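Local structure of CurM Sulfotransferase (Moorea producta, 4GBM) at residues A[223-228]-A[276-281]; A[158-163]-A[217-222]; A[53-58]-A[240-245]. The protein probably transfers a sulfo group from the donor PAPS to an intermediate of curacin biosynthesis, as a sulfotransferase domain within a polyketide synthase pathway. The protein carries 2 engineered substitutions. All blocks are in the same frame, centred on the assembly; numbering follows the deposited sequence.

Interaction 1: A[223-228]-A[276-281]; sequences DLVKKP and NTIDES. With ZN (zinc ion), chain D; A3P (adenosine-3'-5'-diphosphate), chain G.
V225 and I278 meet where the end of helix 221-226 faces the loop that runs along the adenine edge of adenosine-3'-5'-diphosphate. The CG2 methyl of I278 rests on the helix backbone, 3.8 Å from V225 CA. The far end of the same side chain runs past the proline ring, bringing I278 CD1 to 4.0 Å from P228 CB. V225 is wedged between loop and ligand. V225 CG1, beside the backbone N and anti to the carbonyl carbon (chi1 -56°), lies 3.7 Å from the adenine atom A3P C2. V225 CG2 lies near the backbone of D279 and E280. E280 CB touches the helix carbonyl, 3.4 Å from V225 O.

No direct hydrogen bond joins the two segments. A water bridges them instead, donating to V225 O at 2.6 Å and weakly to I278 O. The loop spends its backbone polarity on the nucleotide: T277 O accepts from adenine N6, and D279 N donates to N1 at 2.9 Å, nearly straight at 168°. These two bonds match the donor and acceptor of the Watson-Crick edge, so the base is read by main chain. The D279 side chain serves another partner. CG stands anti to the backbone N, on the side away from V225, and D279 OD2 binds a zinc ion at 2.0 Å, to which H275 ND1 is also bound. OD1 accepts from S281 N, an Asx turn that fixes the second carboxylate oxygen. At the surface K226 lays its CG near E280, but its amine pairs with D284.

Behind the contact, helix 45-53 presents L47 to V225 and M51 to I278 and L224, while P228 opens helix 228-239 and packs on L248.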
loop_
_atom_site.group_PDB
_atom_site.type_symbol
_atom_site.label_atom_id
_atom_site.label_comp_id
_atom_site.label_asym_id
_atom_site.label_seq_id
_atom_site.Cartn_x
_atom_site.Cartn_y
_atom_site.Cartn_z
ATOM N N ASP A 223 -5.438 3.971 15.380
ATOM C CA ASP A 223 -6.285 2.884 15.879
ATOM C C ASP A 223 -5.647 1.526 15.580
ATOM O O ASP A 223 -5.663 0.623 16.420
ATOM C CB ASP A 223 -7.674 2.923 15.232
ATOM C CG ASP A 223 -8.495 4.128 15.635
ATOM O OD1 ASP A 223 -8.215 4.759 16.686
ATOM O OD2 ASP A 223 -9.463 4.421 14.891
ATOM N N LEU A 224 -5.081 1.378 14.382
ATOM C CA LEU A 224 -4.461 0.112 13.988
ATOM C C LEU A 224 -3.395 -0.346 14.978
ATOM O O LEU A 224 -3.345 -1.526 15.340
ATOM C CB LEU A 224 -3.850 0.215 12.583
ATOM C CG LEU A 224 -3.133 -1.035 12.048
ATOM C CD1 LEU A 224 -4.113 -2.196 11.895
ATOM C CD2 LEU A 224 -2.447 -0.721 10.726
ATOM N N VAL A 225 -2.540 0.576 15.415
ATOM C CA VAL A 225 -1.439 0.169 16.289
ATOM C C VAL A 225 -1.786 0.180 17.781
ATOM O O VAL A 225 -1.161 -0.543 18.569
ATOM C CB VAL A 225 -0.115 0.922 15.988
ATOM C CG1 VAL A 225 0.273 0.737 14.517
ATOM C CG2 VAL A 225 -0.225 2.412 16.338
ATOM N N LYS A 226 -2.774 0.988 18.169
ATOM C CA LYS A 226 -3.233 1.021 19.572
ATOM C C LYS A 226 -4.268 -0.053 19.912
ATOM O O LYS A 226 -4.292 -0.559 21.046
ATOM C CB LYS A 226 -3.803 2.390 19.933
ATOM C CG LYS A 226 -2.759 3.484 20.088
ATOM C CD LYS A 226 -3.445 4.813 20.361
ATOM C CE LYS A 226 -2.609 5.709 21.234
ATOM N NZ LYS A 226 -3.417 6.882 21.678
ATOM N N LYS A 227 -5.132 -0.360 18.945
ATOM C CA LYS A 227 -6.211 -1.339 19.126
ATOM C C LYS A 227 -6.283 -2.291 17.920
ATOM O O LYS A 227 -7.324 -2.377 17.255
ATOM C CB LYS A 227 -7.555 -0.620 19.297
ATOM C CG LYS A 227 -7.655 0.300 20.512
ATOM C CD LYS A 227 -9.062 0.883 20.648
ATOM C CE LYS A 227 -9.431 1.775 19.462
ATOM N NZ LYS A 227 -10.858 2.213 19.515
ATOM N N PRO A 228 -5.184 -3.013 17.630
ATOM C CA PRO A 228 -5.186 -3.859 16.433
ATOM C C PRO A 228 -6.288 -4.921 16.424
ATOM O O PRO A 228 -6.839 -5.193 15.361
ATOM C CB PRO A 228 -3.786 -4.498 16.431
ATOM C CG PRO A 228 -3.302 -4.366 17.846
ATOM C CD PRO A 228 -3.907 -3.099 18.367
ATOM N N ASN A 276 9.714 -5.209 16.305
ATOM C CA ASN A 276 9.474 -6.641 16.488
ATOM C C ASN A 276 8.081 -6.960 17.022
ATOM O O ASN A 276 7.789 -8.108 17.377
ATOM C CB ASN A 276 10.574 -7.287 17.353
ATOM C CG ASN A 276 10.548 -6.814 18.790
ATOM O OD1 ASN A 276 9.735 -5.967 19.163
ATOM N ND2 ASN A 276 11.447 -7.359 19.609
ATOM N N THR A 277 7.228 -5.936 17.056
ATOM C CA THR A 277 5.835 -6.077 17.452
ATOM C C THR A 277 5.030 -4.966 16.788
ATOM O O THR A 277 5.606 -4.077 16.161
ATOM C CB THR A 277 5.675 -6.025 18.999
ATOM O OG1 THR A 277 4.341 -6.415 19.359
ATOM C CG2 THR A 277 5.988 -4.630 19.548
ATOM N N ILE A 278 3.709 -5.018 16.931
ATOM C CA ILE A 278 2.862 -3.885 16.529
ATOM C C ILE A 278 3.127 -2.791 17.561
ATOM O O ILE A 278 2.729 -2.912 18.724
ATOM C CB ILE A 278 1.377 -4.269 16.510
ATOM C CG1 ILE A 278 1.143 -5.433 15.539
ATOM C CG2 ILE A 278 0.523 -3.046 16.132
ATOM C CD1 ILE A 278 -0.214 -6.133 15.701
ATOM N N ASP A 279 3.832 -1.743 17.142
ATOM C CA ASP A 279 4.393 -0.786 18.097
ATOM C C ASP A 279 3.455 0.403 18.281
ATOM O O ASP A 279 3.405 1.313 17.449
ATOM C CB ASP A 279 5.792 -0.336 17.654
ATOM C CG ASP A 279 6.490 0.517 18.695
ATOM O OD1 ASP A 279 5.803 1.037 19.601
ATOM O OD2 ASP A 279 7.731 0.656 18.617
ATOM N N GLU A 280 2.713 0.379 19.389
ATOM C CA GLU A 280 1.689 1.392 19.653
ATOM C C GLU A 280 2.268 2.791 19.852
ATOM O O GLU A 280 1.558 3.779 19.684
ATOM C CB GLU A 280 0.835 0.997 20.870
ATOM C CG GLU A 280 1.555 1.086 22.220
ATOM C CD GLU A 280 1.485 2.484 22.846
ATOM O OE1 GLU A 280 0.398 3.111 22.817
ATOM O OE2 GLU A 280 2.520 2.953 23.373
ATOM N N SER A 281 3.550 2.870 20.214
ATOM C CA SER A 281 4.164 4.147 20.584
ATOM C C SER A 281 4.261 5.112 19.422
ATOM O O SER A 281 4.440 6.315 19.630
ATOM C CB SER A 281 5.554 3.930 21.184
ATOM O OG SER A 281 5.466 3.052 22.284
HETATM ZN ZN ZN D . 9.172 -0.507 17.842
HETATM P P1 A3P G . 8.765 5.491 10.139
HETATM O O1P A3P G . 9.465 6.457 9.216
HETATM O O2P A3P G . 9.540 4.221 10.379
HETATM O O3P A3P G . 8.226 6.147 11.379
HETATM P P2 A3P G . 4.492 2.759 5.010
HETATM O O4P A3P G . 3.132 3.188 4.561
HETATM O O5P A3P G . 5.646 3.425 4.314
HETATM O O6P A3P G . 4.633 1.264 5.107
HETATM O "O5'" A3P G . 4.610 3.312 6.525
HETATM C "C5'" A3P G . 5.880 3.275 7.186
HETATM C "C4'" A3P G . 5.618 3.610 8.634
HETATM O "O4'" A3P G . 4.934 2.510 9.244
HETATM C "C3'" A3P G . 6.894 3.744 9.442
HETATM O "O3'" A3P G . 7.455 5.055 9.278
HETATM C "C2'" A3P G . 6.384 3.453 10.848
HETATM O "O2'" A3P G . 5.921 4.648 11.484
HETATM C "C1'" A3P G . 5.195 2.520 10.642
HETATM N N9 A3P G . 5.537 1.143 11.081
HETATM C C8 A3P G . 6.359 0.262 10.476
HETATM N N7 A3P G . 6.455 -0.893 11.187
HETATM C C5 A3P G . 5.674 -0.740 12.277
HETATM C C6 A3P G . 5.302 -1.561 13.454
HETATM N N6 A3P G . 5.799 -2.815 13.592
HETATM N N1 A3P G . 4.451 -1.010 14.361
HETATM C C2 A3P G . 3.939 0.234 14.219
HETATM N N3 A3P G . 4.233 1.027 13.168
HETATM C C4 A3P G . 5.068 0.591 12.198
HETATM O O HOH W 1 -0.391 -2.716 19.821
#

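Interaction 2: A[158-163]-A[217-222]; sequences KYIYLV and HQIRYE. With A3P (adenosine-3'-5'-diphosphate), chain G.
I160 and I219 run alongside each other, with I160 CG2 3.6 Å from I219 CD1. They project from one face of two neighbouring strands of the parallel sheet of this sulfotransferase, whose family belongs to the P-loop NTPase clan. Helices lie between strands 158-163 and 216-220 along the chain, giving a beta-alpha-beta crossover, and 216-220 is the outermost strand on its side. L162 adds to the apolar row: CG stands anti to the backbone N (chi1 176°), and L162 CD1 lies 3.9 Å from I219 CG2. I160 and I219 also pack on L235 of helix 228-239.

Y161, V163, Q218 and R220 point to the opposite face, where helix 189-208 packs. The Q218 amide stands nearly upright to the Y161 ring, their planes 85° apart, with Q218 NE2 4.1 Å from Y161 CD2. V163 CG1 rests over one face of the same ring, offset toward its rim, and the phenol hydroxyl is held by N201.

Between the faces the backbones zip together in parallel register. H217 bonds through N to Y159 O and through O to Y161 N; I219 does the same between Y161 O and V163 N. CA-H...O contacts fill in between, as from Q218 CA to Y161 O at 3.3 Å. The ladder persists into the first turn of helix 221-226, where Y221 N donates to V163 O at 2.7 Å.

At the polar edge R220 bonds weakly to Q218 OE1, also through NH1 to L306 O, and makes a cation-pi contact with Y308. Y221, the first residue of helix 221-226, reaches into the nucleotide pocket: the adenine N3 sits at the edge of its ring, in plane, and accepts from Y221 OH at 2.7 Å.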
loop_
_atom_site.group_PDB
_atom_site.type_symbol
_atom_site.label_atom_id
_atom_site.label_comp_id
_atom_site.label_asym_id
_atom_site.label_seq_id
_atom_site.Cartn_x
_atom_site.Cartn_y
_atom_site.Cartn_z
ATOM N N LYS A 158 -12.912 -4.138 -3.267
ATOM C CA LYS A 158 -13.055 -3.440 -2.000
ATOM C C LYS A 158 -11.815 -2.600 -1.731
ATOM O O LYS A 158 -10.698 -2.983 -2.089
ATOM C CB LYS A 158 -13.286 -4.430 -0.861
ATOM C CG LYS A 158 -14.702 -4.984 -0.827
ATOM C CD LYS A 158 -14.904 -5.883 0.384
ATOM C CE LYS A 158 -16.334 -6.393 0.462
ATOM N NZ LYS A 158 -16.687 -7.282 -0.681
ATOM N N TYR A 159 -12.036 -1.448 -1.111
ATOM C CA TYR A 159 -10.977 -0.485 -0.841
ATOM C C TYR A 159 -10.825 -0.224 0.637
ATOM O O TYR A 159 -11.780 0.168 1.312
ATOM C CB TYR A 159 -11.284 0.822 -1.566
ATOM C CG TYR A 159 -11.228 0.650 -3.050
ATOM C CD1 TYR A 159 -10.036 0.841 -3.740
ATOM C CD2 TYR A 159 -12.361 0.278 -3.774
ATOM C CE1 TYR A 159 -9.969 0.670 -5.111
ATOM C CE2 TYR A 159 -12.306 0.102 -5.150
ATOM C CZ TYR A 159 -11.107 0.309 -5.811
ATOM O OH TYR A 159 -11.043 0.143 -7.165
ATOM N N ILE A 160 -9.615 -0.468 1.134
ATOM C CA ILE A 160 -9.251 -0.098 2.493
ATOM C C ILE A 160 -8.517 1.233 2.422
ATOM O O ILE A 160 -7.444 1.316 1.817
ATOM C CB ILE A 160 -8.331 -1.155 3.129
ATOM C CG1 ILE A 160 -8.997 -2.533 3.134
ATOM C CG2 ILE A 160 -7.925 -0.735 4.551
ATOM C CD1 ILE A 160 -8.006 -3.669 3.435
ATOM N N TYR A 161 -9.091 2.264 3.045
ATOM C CA TYR A 161 -8.500 3.596 3.051
ATOM C C TYR A 161 -7.792 3.784 4.378
ATOM O O TYR A 161 -8.437 3.945 5.419
ATOM C CB TYR A 161 -9.595 4.651 2.831
ATOM C CG TYR A 161 -9.160 6.106 2.885
ATOM C CD1 TYR A 161 -7.837 6.497 2.627
ATOM C CD2 TYR A 161 -10.094 7.100 3.163
ATOM C CE1 TYR A 161 -7.467 7.843 2.674
ATOM C CE2 TYR A 161 -9.740 8.445 3.210
ATOM C CZ TYR A 161 -8.428 8.809 2.958
ATOM O OH TYR A 161 -8.093 10.130 3.025
ATOM N N LEU A 162 -6.464 3.712 4.326
ATOM C CA LEU A 162 -5.615 3.844 5.509
ATOM C C LEU A 162 -5.122 5.284 5.620
ATOM O O LEU A 162 -4.532 5.814 4.678
ATOM C CB LEU A 162 -4.438 2.867 5.411
ATOM C CG LEU A 162 -3.372 2.919 6.506
ATOM C CD1 LEU A 162 -3.933 2.568 7.891
ATOM C CD2 LEU A 162 -2.230 1.989 6.134
ATOM N N VAL A 163 -5.396 5.905 6.767
ATOM C CA VAL A 163 -5.018 7.296 7.024
ATOM C C VAL A 163 -4.129 7.409 8.262
ATOM O O VAL A 163 -4.250 6.615 9.194
ATOM C CB VAL A 163 -6.255 8.237 7.175
ATOM C CG1 VAL A 163 -7.067 8.288 5.897
ATOM C CG2 VAL A 163 -7.145 7.829 8.342
ATOM N N HIS A 217 -13.779 1.056 3.332
ATOM C CA HIS A 217 -13.628 0.950 4.775
ATOM C C HIS A 217 -12.404 1.738 5.197
ATOM O O HIS A 217 -11.317 1.511 4.673
ATOM C CB HIS A 217 -13.435 -0.528 5.130
ATOM C CG HIS A 217 -13.371 -0.813 6.596
ATOM N ND1 HIS A 217 -14.497 -0.934 7.382
ATOM C CD2 HIS A 217 -12.314 -1.041 7.411
ATOM C CE1 HIS A 217 -14.134 -1.209 8.624
ATOM N NE2 HIS A 217 -12.815 -1.273 8.669
ATOM N N GLN A 218 -12.573 2.656 6.142
ATOM C CA GLN A 218 -11.453 3.472 6.593
ATOM C C GLN A 218 -10.780 2.861 7.809
ATOM O O GLN A 218 -11.448 2.382 8.729
ATOM C CB GLN A 218 -11.919 4.893 6.926
ATOM C CG GLN A 218 -10.770 5.881 7.140
ATOM C CD GLN A 218 -11.252 7.240 7.611
ATOM O OE1 GLN A 218 -11.093 7.597 8.781
ATOM N NE2 GLN A 218 -11.847 8.003 6.706
ATOM N N ILE A 219 -9.447 2.876 7.802
ATOM C CA ILE A 219 -8.651 2.499 8.966
ATOM C C ILE A 219 -7.721 3.652 9.318
ATOM O O ILE A 219 -7.023 4.172 8.458
ATOM C CB ILE A 219 -7.817 1.233 8.703
ATOM C CG1 ILE A 219 -8.749 0.026 8.523
ATOM C CG2 ILE A 219 -6.833 0.967 9.871
ATOM C CD1 ILE A 219 -8.036 -1.249 8.161
ATOM N N ARG A 220 -7.729 4.050 10.585
ATOM C CA ARG A 220 -6.787 5.050 11.072
ATOM C C ARG A 220 -5.577 4.320 11.619
ATOM O O ARG A 220 -5.715 3.418 12.453
ATOM C CB ARG A 220 -7.435 5.912 12.150
ATOM C CG ARG A 220 -8.798 6.437 11.700
ATOM C CD ARG A 220 -9.535 7.165 12.809
ATOM N NE ARG A 220 -9.010 8.507 13.035
ATOM C CZ ARG A 220 -9.239 9.548 12.239
ATOM N NH1 ARG A 220 -8.721 10.725 12.551
ATOM N NH2 ARG A 220 -9.976 9.424 11.129
ATOM N N TYR A 221 -4.398 4.711 11.142
ATOM C CA TYR A 221 -3.143 4.126 11.617
ATOM C C TYR A 221 -3.077 4.105 13.141
ATOM O O TYR A 221 -2.614 3.126 13.751
ATOM C CB TYR A 221 -1.943 4.904 11.060
ATOM C CG TYR A 221 -0.645 4.503 11.714
ATOM C CD1 TYR A 221 0.040 3.363 11.297
ATOM C CD2 TYR A 221 -0.120 5.240 12.773
ATOM C CE1 TYR A 221 1.228 2.973 11.909
ATOM C CE2 TYR A 221 1.070 4.865 13.397
ATOM C CZ TYR A 221 1.737 3.734 12.960
ATOM O OH TYR A 221 2.907 3.377 13.582
ATOM N N GLU A 222 -3.520 5.198 13.756
ATOM C CA GLU A 222 -3.416 5.332 15.204
ATOM C C GLU A 222 -4.244 4.258 15.912
ATOM O O GLU A 222 -3.786 3.690 16.904
ATOM C CB GLU A 222 -3.807 6.746 15.654
ATOM C CG GLU A 222 -2.865 7.863 15.140
ATOM C CD GLU A 222 -3.069 8.242 13.674
ATOM O OE1 GLU A 222 -4.107 7.892 13.065
ATOM O OE2 GLU A 222 -2.167 8.908 13.136
HETATM P P1 A3P G . 8.765 5.491 10.139
HETATM O O1P A3P G . 9.465 6.457 9.216
HETATM O O2P A3P G . 9.540 4.221 10.379
HETATM O O3P A3P G . 8.226 6.147 11.379
HETATM P P2 A3P G . 4.492 2.759 5.010
HETATM O O4P A3P G . 3.132 3.188 4.561
HETATM O O5P A3P G . 5.646 3.425 4.314
HETATM O O6P A3P G . 4.633 1.264 5.107
HETATM O "O5'" A3P G . 4.610 3.312 6.525
HETATM C "C5'" A3P G . 5.880 3.275 7.186
HETATM C "C4'" A3P G . 5.618 3.610 8.634
HETATM O "O4'" A3P G . 4.934 2.510 9.244
HETATM C "C3'" A3P G . 6.894 3.744 9.442
HETATM O "O3'" A3P G . 7.455 5.055 9.278
HETATM C "C2'" A3P G . 6.384 3.453 10.848
HETATM O "O2'" A3P G . 5.921 4.648 11.484
HETATM C "C1'" A3P G . 5.195 2.520 10.642
HETATM N N9 A3P G . 5.537 1.143 11.081
HETATM C C8 A3P G . 6.359 0.262 10.476
HETATM N N7 A3P G . 6.455 -0.893 11.187
HETATM C C5 A3P G . 5.674 -0.740 12.277
HETATM C C6 A3P G . 5.302 -1.561 13.454
HETATM N N6 A3P G . 5.799 -2.815 13.592
HETATM N N1 A3P G . 4.451 -1.010 14.361
HETATM C C2 A3P G . 3.939 0.234 14.219
HETATM N N3 A3P G . 4.233 1.027 13.168
HETATM C C4 A3P G . 5.068 0.591 12.198
#

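Interaction 3: A[53-58]-A[240-245]; sequences AGHSSL and NVPFEP
The H55 imidazole and the E244 carboxylate are stacked, their planes 6° apart, with E244 CD 3.6 Å above the ring plane of H55 and over its centre. The CG methylene of E244 lies over the same face in a CH-pi contact. At the ring edge, H55 NE2 donates to P242 O at 2.7 Å, in the plane and nearly straight. Farther round the edge, H55 ND1 accepts from S57 N at 3.0 Å, again in plane. V241 comes in obliquely, V241 CG2 lying 3.6 Å from H55 NE2, and its other methyl touches S57 CB. CG of H55 stands anti to the backbone N (chi1 -160°), which places it on the side of the 240-245 loop.

Beyond the stack the extended E244 chain delivers both oxygens to S56: E244 OE2 accepts from S56 N at 2.8 Å, and E244 OE1 uses its syn lone pair for S56 OG at 2.6 Å. A water links G54 O to E244 OE2. The contact thus pins the type I turn H55-L58, just after helix 45-53, to the loop that follows helix 228-239, whose end is a Schellman motif with N240 at C-prime. An alanine in place of H55 would probably leave P242 O and S57 N without their mates and open a gap between E244 and V241.

Because ND1 accepts an N-H while NE2 donates, the bonding is consistent with a neutral imidazole protonated at NE2, stacked on a carboxylate whose negative charge is probably offset by the three bonds it receives from S56 N, S56 OG and the water.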
loop_
_atom_site.group_PDB
_atom_site.type_symbol
_atom_site.label_atom_id
_atom_site.label_comp_id
_atom_site.label_asym_id
_atom_site.label_seq_id
_atom_site.Cartn_x
_atom_site.Cartn_y
_atom_site.Cartn_z
ATOM N N ALA A 53 -1.157 -10.558 5.271
ATOM C CA ALA A 53 -0.426 -11.664 4.629
ATOM C C ALA A 53 -0.532 -12.973 5.412
ATOM O O ALA A 53 -0.363 -14.056 4.843
ATOM C CB ALA A 53 1.045 -11.289 4.410
ATOM N N GLY A 54 -0.817 -12.862 6.707
ATOM C CA GLY A 54 -0.974 -14.025 7.570
ATOM C C GLY A 54 -2.292 -14.764 7.434
ATOM O O GLY A 54 -2.400 -15.912 7.859
ATOM N N HIS A 55 -3.289 -14.122 6.827
ATOM C CA HIS A 55 -4.618 -14.717 6.721
ATOM C C HIS A 55 -4.691 -15.760 5.601
ATOM O O HIS A 55 -4.277 -15.492 4.478
ATOM C CB HIS A 55 -5.656 -13.626 6.480
ATOM C CG HIS A 55 -7.051 -14.048 6.812
ATOM N ND1 HIS A 55 -7.753 -14.958 6.053
ATOM C CD2 HIS A 55 -7.873 -13.686 7.825
ATOM C CE1 HIS A 55 -8.947 -15.145 6.588
ATOM N NE2 HIS A 55 -9.045 -14.384 7.665
ATOM N N SER A 56 -5.251 -16.930 5.901
ATOM C CA SER A 56 -5.316 -18.019 4.924
ATOM C C SER A 56 -6.188 -17.733 3.698
ATOM O O SER A 56 -6.046 -18.409 2.672
ATOM C CB SER A 56 -5.756 -19.326 5.594
ATOM O OG SER A 56 -7.114 -19.279 5.992
ATOM N N SER A 57 -7.085 -16.753 3.802
ATOM C CA SER A 57 -7.995 -16.403 2.702
ATOM C C SER A 57 -7.435 -15.320 1.791
ATOM O O SER A 57 -8.042 -14.989 0.768
ATOM C CB SER A 57 -9.347 -15.926 3.245
ATOM O OG SER A 57 -10.010 -16.946 3.974
ATOM N N LEU A 58 -6.291 -14.764 2.179
ATOM C CA LEU A 58 -5.737 -13.585 1.510
ATOM C C LEU A 58 -4.337 -13.860 0.987
ATOM O O LEU A 58 -3.636 -14.743 1.487
ATOM C CB LEU A 58 -5.715 -12.388 2.474
ATOM C CG LEU A 58 -7.032 -11.984 3.159
ATOM C CD1 LEU A 58 -6.800 -10.797 4.086
ATOM C CD2 LEU A 58 -8.134 -11.666 2.145
ATOM N N ASN A 240 -15.521 -9.904 4.795
ATOM C CA ASN A 240 -16.288 -11.166 4.845
ATOM C C ASN A 240 -15.399 -12.404 4.992
ATOM O O ASN A 240 -15.647 -13.450 4.380
ATOM C CB ASN A 240 -17.214 -11.304 3.628
ATOM C CG ASN A 240 -18.243 -10.198 3.552
ATOM O OD1 ASN A 240 -18.960 -9.930 4.519
ATOM N ND2 ASN A 240 -18.329 -9.553 2.393
ATOM N N VAL A 241 -14.359 -12.261 5.809
ATOM C CA VAL A 241 -13.506 -13.379 6.193
ATOM C C VAL A 241 -13.552 -13.524 7.714
ATOM O O VAL A 241 -13.803 -12.545 8.429
ATOM C CB VAL A 241 -12.038 -13.214 5.688
ATOM C CG1 VAL A 241 -11.993 -13.129 4.166
ATOM C CG2 VAL A 241 -11.356 -12.004 6.320
ATOM N N PRO A 242 -13.322 -14.743 8.223
ATOM C CA PRO A 242 -13.262 -14.882 9.675
ATOM C C PRO A 242 -11.958 -14.321 10.232
ATOM O O PRO A 242 -10.955 -14.260 9.516
ATOM C CB PRO A 242 -13.323 -16.396 9.886
ATOM C CG PRO A 242 -12.818 -16.985 8.613
ATOM C CD PRO A 242 -13.223 -16.039 7.525
ATOM N N PHE A 243 -11.971 -13.924 11.500
ATOM C CA PHE A 243 -10.739 -13.523 12.172
ATOM C C PHE A 243 -9.808 -14.733 12.283
ATOM O O PHE A 243 -10.256 -15.857 12.529
ATOM C CB PHE A 243 -11.038 -12.962 13.568
ATOM C CG PHE A 243 -9.921 -12.145 14.143
ATOM C CD1 PHE A 243 -9.939 -10.760 14.028
ATOM C CD2 PHE A 243 -8.843 -12.752 14.794
ATOM C CE1 PHE A 243 -8.906 -9.982 14.551
ATOM C CE2 PHE A 243 -7.798 -11.979 15.311
ATOM C CZ PHE A 243 -7.834 -10.591 15.192
ATOM N N GLU A 244 -8.516 -14.507 12.062
ATOM C CA GLU A 244 -7.503 -15.536 12.303
ATOM C C GLU A 244 -6.416 -14.947 13.188
ATOM O O GLU A 244 -6.052 -13.784 13.005
ATOM C CB GLU A 244 -6.897 -16.031 10.984
ATOM C CG GLU A 244 -7.873 -16.829 10.119
ATOM C CD GLU A 244 -7.247 -17.415 8.863
ATOM O OE1 GLU A 244 -7.969 -18.136 8.141
ATOM O OE2 GLU A 244 -6.049 -17.174 8.597
ATOM N N PRO A 245 -5.881 -15.743 14.132
ATOM C CA PRO A 245 -4.874 -15.239 15.072
ATOM C C PRO A 245 -3.636 -14.663 14.380
ATOM O O PRO A 245 -2.996 -13.760 14.914
ATOM C CB PRO A 245 -4.488 -16.482 15.879
ATOM C CG PRO A 245 -5.631 -17.397 15.746
ATOM C CD PRO A 245 -6.256 -17.140 14.422
HETATM O O HOH W 2 -3.621 -18.307 8.767
#

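Interactions 1 and 2 share helix 221-226, lie 15 Å apart between centres and touch where L224 CB packs 4.1 Å from I219 CG2. Both reach the nucleotide: interaction 1 at N1 and N6, interaction 2 at N3, so the start of helix 221-226 and the loop 276-281 hold the adenine at different points of its rim; S45 and T46 also bond the ligand. Interaction 3 makes no contact with the nucleotide. It comes within about 5 Å of interaction 1 between nearest atoms and packs on interaction 2 where K158 meets N240. It joins the loops after helices 45-53 and 228-239; the first helix packs on interaction 1, the second on both. Along the chain, interaction 2 is nested inside interaction 3.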